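Local coordinates for protein telomerase reverse transcriptase (Candida albicans SC5314, PDB 6ZDQ) that probably acts as the telomerase reverse transcriptase, copying a template within its RNA partner to add telomeric repeats to chromosome ends, at residues Lys330-Lys335 / Val532-Gln536; Asp544-Leu548 / Lys558-Gly562. The contacts are given in a common frame with arbitrary orientation. Residues are numbered along the deposited sequence.

Contact 1: Lys330-Lys335 / Val532-Gln536; sequences KLFILK and VVVNQ
Two extended segments run antiparallel, the axes of strands 332-335 and 532-534 5.1 Å apart and 179° between their directions. V532 forms an antiparallel hydrogen-bonded pair with K335 (CA-CA 5.0 Å): V532 N reaches K335 O at 2.7 Å, and K335 N reaches V532 O at 3.1 Å. V532 CG2 lies 3.9 Å from CD of K335, whose chain bends at chi2 (-97°) and then runs straight (chi3, chi4 t) away from segment 532-536, with D496 as a long, weak ionic partner. V533 and L334 form the non-hydrogen-bonded pair (CA-CA 5.2 Å), both side chains on the face covered by helix 504-514, where V533 CG2 meets L334 CD2 at 3.7 Å. This pairing adds strand 532-534 to the edge of an antiparallel sheet in which 332-337 also bonds to 496-501, the palm sheet of a reverse transcriptase, consistent with strand 332-337 carrying motif A and the hairpin 489-501 motif C. V534 returns to the hydrogen-bonded pattern with I333 (CA-CA 5.1 Å): I333 N to V534 O is 2.9 Å, while V534 N to I333 O is weak at 3.3 Å. V534 CG1 packs on I333 CD1 (3.6 Å), on the face shared with V532 and K335, where I543 packs on both I333 and V534. At N535 the regular pairing has ended; N535 CA sits at the ring edge of F332 (3.7 Å from CD1), and its side chain turns to T537. K330, extended to chi3, brings NZ 3.1 Å from N535 O in a weak hydrogen bond, and Q536 N lies 3.6 Å from F332 CE1.

Contact 2: Asp544-Leu548 / Lys558-Gly562; sequences DFVGL and KRNSG
N560, the residue most covered here, points its CA-to-CB bond toward segment 544-548 and supplies the hydrogen bond that joins the two segments: N560 N to G547 O, 3.0 Å, with an N-H...O angle of 147°. Its side chain (chi1 near -71°) lies along the turn, with OD1 3.1 Å from L548 C and 3.8 Å from D544 CG; these are close approaches, not hydrogen bonds. L548 is extended (phi/psi -126/143) and forms a non-hydrogen-bonded antiparallel pair with R559, their CA atoms 4.5 Å apart and their side chains on the same face. With chi1 m and chi2 t, L548 sets CD2 4.2 Å from R559 CA and over one face of the R559 guanidinium, which the t, t chi1 and chi2 of R559 carry alongside. G547 takes a left-handed backbone conformation (56/8), favourable to glycine, and so finishes the turn that brings strand 542-544 round into 548-551; across its mouth F545 N makes a weak 3.4 Å bond to L548 O. The three-stranded antiparallel sheet and the sequence FVGL are consistent with motif E, the primer grip of telomerase reverse transcriptases. Past N560 the chain leaves the sheet through an inverse gamma turn centred on S561. Strand 556-559 continues the pairing through the K558-E549 backbone bond, while helix 307-325 packs on the face that carries L548 and R559, with A311 against L548 and S307 against R559, and V310 meets F545.

Following the chain from the N terminus, helix 307-325 leads into strand 332-337, and contact 1 closes only when 532-536 arrives 197 residues later, so that its loop takes in strands 489-492 and 496-501 and helix 504-514. Contact 2 follows in series, closing a short local loop that contains strand 548-551 and the turn into 556-559. The two neither nest nor cross, and their centres lie about 18 Å apart, yet they touch: K335 CG packs against F545 CD1 at 3.5 Å. The palm sheet is thereby joined to the small three-stranded sheet, which in turn leans on helix 307-325.

Contact 1: Lys330-Lys335 / Val532-Gln536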
loop_
_atom_site.group_PDB
_atom_site.type_symbol
_atom_site.label_atom_id
_atom_site.label_comp_id
_atom_site.label_asym_id
_atom_site.label_seq_id
_atom_site.Cartn_x
_atom_site.Cartn_y
_atom_site.Cartn_z
ATOM N N LYS A 330 -1.278 10.126 -37.751
ATOM C CA LYS A 330 -1.436 8.716 -37.403
ATOM C C LYS A 330 -0.201 8.239 -36.648
ATOM O O LYS A 330 0.897 8.176 -37.210
ATOM C CB LYS A 330 -1.670 7.880 -38.657
ATOM C CG LYS A 330 -2.384 6.566 -38.382
ATOM C CD LYS A 330 -2.563 5.739 -39.644
ATOM C CE LYS A 330 -3.548 4.607 -39.407
ATOM N NZ LYS A 330 -3.228 3.846 -38.169
ATOM N N LEU A 331 -0.381 7.899 -35.376
ATOM C CA LEU A 331 0.716 7.554 -34.484
ATOM C C LEU A 331 0.919 6.046 -34.430
ATOM O O LEU A 331 -0.047 5.281 -34.370
ATOM C CB LEU A 331 0.448 8.094 -33.078
ATOM C CG LEU A 331 0.205 9.602 -33.015
ATOM C CD1 LEU A 331 -0.278 10.022 -31.637
ATOM C CD2 LEU A 331 1.472 10.350 -33.394
ATOM N N PHE A 332 2.182 5.626 -34.459
ATOM C CA PHE A 332 2.546 4.223 -34.282
ATOM C C PHE A 332 2.891 4.002 -32.813
ATOM O O PHE A 332 3.932 4.466 -32.336
ATOM C CB PHE A 332 3.720 3.847 -35.184
ATOM C CG PHE A 332 3.445 4.027 -36.651
ATOM C CD1 PHE A 332 2.733 3.073 -37.361
ATOM C CD2 PHE A 332 3.911 5.144 -37.324
ATOM C CE1 PHE A 332 2.483 3.235 -38.713
ATOM C CE2 PHE A 332 3.665 5.312 -38.676
ATOM C CZ PHE A 332 2.950 4.356 -39.371
ATOM N N ILE A 333 2.024 3.290 -32.097
ATOM C CA ILE A 333 2.180 3.087 -30.661
ATOM C C ILE A 333 2.753 1.699 -30.407
ATOM O O ILE A 333 2.499 0.749 -31.157
ATOM C CB ILE A 333 0.843 3.293 -29.916
ATOM C CG1 ILE A 333 0.240 4.656 -30.263
ATOM C CG2 ILE A 333 1.044 3.219 -28.415
ATOM C CD1 ILE A 333 -0.846 4.605 -31.310
ATOM N N LEU A 334 3.535 1.578 -29.330
ATOM C CA LEU A 334 4.182 0.314 -28.976
ATOM C C LEU A 334 4.195 0.198 -27.453
ATOM O O LEU A 334 4.975 0.881 -26.783
ATOM C CB LEU A 334 5.588 0.238 -29.556
ATOM C CG LEU A 334 5.711 -0.533 -30.872
ATOM C CD1 LEU A 334 7.153 -0.591 -31.315
ATOM C CD2 LEU A 334 5.162 -1.939 -30.727
ATOM N N LYS A 335 3.324 -0.658 -26.918
ATOM C CA LYS A 335 3.224 -0.896 -25.481
ATOM C C LYS A 335 3.732 -2.304 -25.187
ATOM O O LYS A 335 3.134 -3.290 -25.629
ATOM C CB LYS A 335 1.786 -0.717 -24.994
ATOM C CG LYS A 335 1.620 -0.787 -23.483
ATOM C CD LYS A 335 1.192 -2.170 -23.018
ATOM C CE LYS A 335 1.034 -2.211 -21.508
ATOM N NZ LYS A 335 0.591 -3.547 -21.026
ATOM N N VAL A 532 1.242 -4.944 -26.718
ATOM C CA VAL A 532 0.167 -4.310 -27.472
ATOM C C VAL A 532 0.774 -3.512 -28.618
ATOM O O VAL A 532 1.788 -2.824 -28.447
ATOM C CB VAL A 532 -0.687 -3.414 -26.554
ATOM C CG1 VAL A 532 -1.875 -2.841 -27.312
ATOM C CG2 VAL A 532 -1.150 -4.195 -25.332
ATOM N N VAL A 533 0.151 -3.596 -29.793
ATOM C CA VAL A 533 0.655 -2.961 -31.005
ATOM C C VAL A 533 -0.485 -2.216 -31.685
ATOM O O VAL A 533 -1.557 -2.788 -31.910
ATOM C CB VAL A 533 1.276 -3.991 -31.970
ATOM C CG1 VAL A 533 1.457 -3.387 -33.354
ATOM C CG2 VAL A 533 2.606 -4.494 -31.429
ATOM N N VAL A 534 -0.251 -0.946 -32.012
ATOM C CA VAL A 534 -1.170 -0.149 -32.821
ATOM C C VAL A 534 -0.362 0.514 -33.929
ATOM O O VAL A 534 0.551 1.301 -33.650
ATOM C CB VAL A 534 -1.918 0.906 -31.991
ATOM C CG1 VAL A 534 -2.634 1.887 -32.907
ATOM C CG2 VAL A 534 -2.911 0.234 -31.064
ATOM N N ASN A 535 -0.700 0.202 -35.176
ATOM C CA ASN A 535 0.020 0.713 -36.336
ATOM C C ASN A 535 -0.993 1.030 -37.428
ATOM O O ASN A 535 -2.201 1.108 -37.180
ATOM C CB ASN A 535 1.081 -0.288 -36.809
ATOM C CG ASN A 535 0.479 -1.582 -37.313
ATOM O OD1 ASN A 535 0.225 -1.739 -38.508
ATOM N ND2 ASN A 535 0.245 -2.521 -36.402
ATOM N N GLN A 536 -0.484 1.230 -38.647
ATOM C CA GLN A 536 -1.343 1.586 -39.771
ATOM C C GLN A 536 -2.414 0.531 -40.035
ATOM O O GLN A 536 -3.533 0.875 -40.436
ATOM C CB GLN A 536 -0.488 1.820 -41.018
ATOM C CG GLN A 536 0.621 0.797 -41.214
ATOM C CD GLN A 536 1.631 1.228 -42.260
ATOM O OE1 GLN A 536 1.459 2.252 -42.920
ATOM N NE2 GLN A 536 2.697 0.448 -42.412
#

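Contact 2: Asp544-Leu548 / Lys558-Gly562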
loop_
_atom_site.group_PDB
_atom_site.type_symbol
_atom_site.label_atom_id
_atom_site.label_comp_id
_atom_site.label_asym_id
_atom_site.label_seq_id
_atom_site.Cartn_x
_atom_site.Cartn_y
_atom_site.Cartn_z
ATOM N N ASP A 544 -4.679 1.067 -22.759
ATOM C CA ASP A 544 -4.439 1.246 -21.334
ATOM C C ASP A 544 -2.992 0.858 -21.052
ATOM O O ASP A 544 -2.641 -0.329 -21.096
ATOM C CB ASP A 544 -5.411 0.409 -20.506
ATOM C CG ASP A 544 -6.864 0.670 -20.865
ATOM O OD1 ASP A 544 -7.168 1.776 -21.353
ATOM O OD2 ASP A 544 -7.702 -0.235 -20.662
ATOM N N PHE A 545 -2.155 1.855 -20.757
ATOM C CA PHE A 545 -0.740 1.583 -20.517
ATOM C C PHE A 545 -0.441 1.356 -19.039
ATOM O O PHE A 545 -0.092 0.241 -18.637
ATOM C CB PHE A 545 0.104 2.737 -21.078
ATOM C CG PHE A 545 1.557 2.670 -20.713
ATOM C CD1 PHE A 545 2.313 1.566 -21.050
ATOM C CD2 PHE A 545 2.169 3.719 -20.039
ATOM C CE1 PHE A 545 3.650 1.492 -20.716
ATOM C CE2 PHE A 545 3.511 3.648 -19.706
ATOM C CZ PHE A 545 4.247 2.536 -20.045
ATOM N N VAL A 546 -0.618 2.382 -18.213
ATOM C CA VAL A 546 -0.537 2.214 -16.765
ATOM C C VAL A 546 -1.676 2.996 -16.134
ATOM O O VAL A 546 -1.606 4.226 -16.011
ATOM C CB VAL A 546 0.804 2.690 -16.174
ATOM C CG1 VAL A 546 0.779 2.548 -14.656
ATOM C CG2 VAL A 546 1.972 1.917 -16.761
ATOM N N GLY A 547 -2.733 2.289 -15.734
ATOM C CA GLY A 547 -3.852 2.885 -15.029
ATOM C C GLY A 547 -4.517 4.034 -15.756
ATOM O O GLY A 547 -5.372 4.716 -15.186
ATOM N N LEU A 548 -4.131 4.263 -17.010
ATOM C CA LEU A 548 -4.617 5.379 -17.809
ATOM C C LEU A 548 -5.179 4.849 -19.118
ATOM O O LEU A 548 -4.639 3.901 -19.693
ATOM C CB LEU A 548 -3.495 6.393 -18.095
ATOM C CG LEU A 548 -2.833 7.083 -16.900
ATOM C CD1 LEU A 548 -1.573 7.814 -17.339
ATOM C CD2 LEU A 548 -3.802 8.041 -16.229
ATOM N N LYS A 558 -7.862 9.627 -19.938
ATOM C CA LYS A 558 -8.834 9.602 -18.855
ATOM C C LYS A 558 -8.498 8.417 -17.962
ATOM O O LYS A 558 -8.288 7.306 -18.457
ATOM C CB LYS A 558 -10.274 9.510 -19.381
ATOM C CG LYS A 558 -10.525 8.401 -20.391
ATOM C CD LYS A 558 -11.987 8.381 -20.815
ATOM C CE LYS A 558 -12.273 7.250 -21.788
ATOM N NZ LYS A 558 -11.503 7.399 -23.052
ATOM N N ARG A 559 -8.437 8.662 -16.656
ATOM C CA ARG A 559 -7.923 7.665 -15.725
ATOM C C ARG A 559 -8.869 6.472 -15.624
ATOM O O ARG A 559 -10.086 6.639 -15.505
ATOM C CB ARG A 559 -7.709 8.298 -14.350
ATOM C CG ARG A 559 -7.312 7.313 -13.264
ATOM C CD ARG A 559 -6.870 8.030 -11.999
ATOM N NE ARG A 559 -5.496 8.514 -12.101
ATOM C CZ ARG A 559 -4.432 7.823 -11.702
ATOM N NH1 ARG A 559 -4.586 6.618 -11.171
ATOM N NH2 ARG A 559 -3.217 8.336 -11.832
ATOM N N ASN A 560 -8.302 5.268 -15.687
ATOM C CA ASN A 560 -9.075 4.056 -15.459
ATOM C C ASN A 560 -9.597 4.024 -14.027
ATOM O O ASN A 560 -9.072 4.687 -13.129
ATOM C CB ASN A 560 -8.226 2.810 -15.725
ATOM C CG ASN A 560 -7.936 2.600 -17.198
ATOM O OD1 ASN A 560 -6.779 2.591 -17.618
ATOM N ND2 ASN A 560 -8.987 2.421 -17.990
ATOM N N SER A 561 -10.640 3.223 -13.811
ATOM C CA SER A 561 -11.255 3.109 -12.489
ATOM C C SER A 561 -10.332 2.272 -11.608
ATOM O O SER A 561 -10.548 1.083 -11.360
ATOM C CB SER A 561 -12.647 2.501 -12.590
ATOM O OG SER A 561 -13.266 2.447 -11.316
ATOM N N GLY A 562 -9.276 2.923 -11.121
ATOM C CA GLY A 562 -8.259 2.248 -10.339
ATOM C C GLY A 562 -7.830 2.995 -9.092
ATOM O O GLY A 562 -6.669 2.899 -8.681
#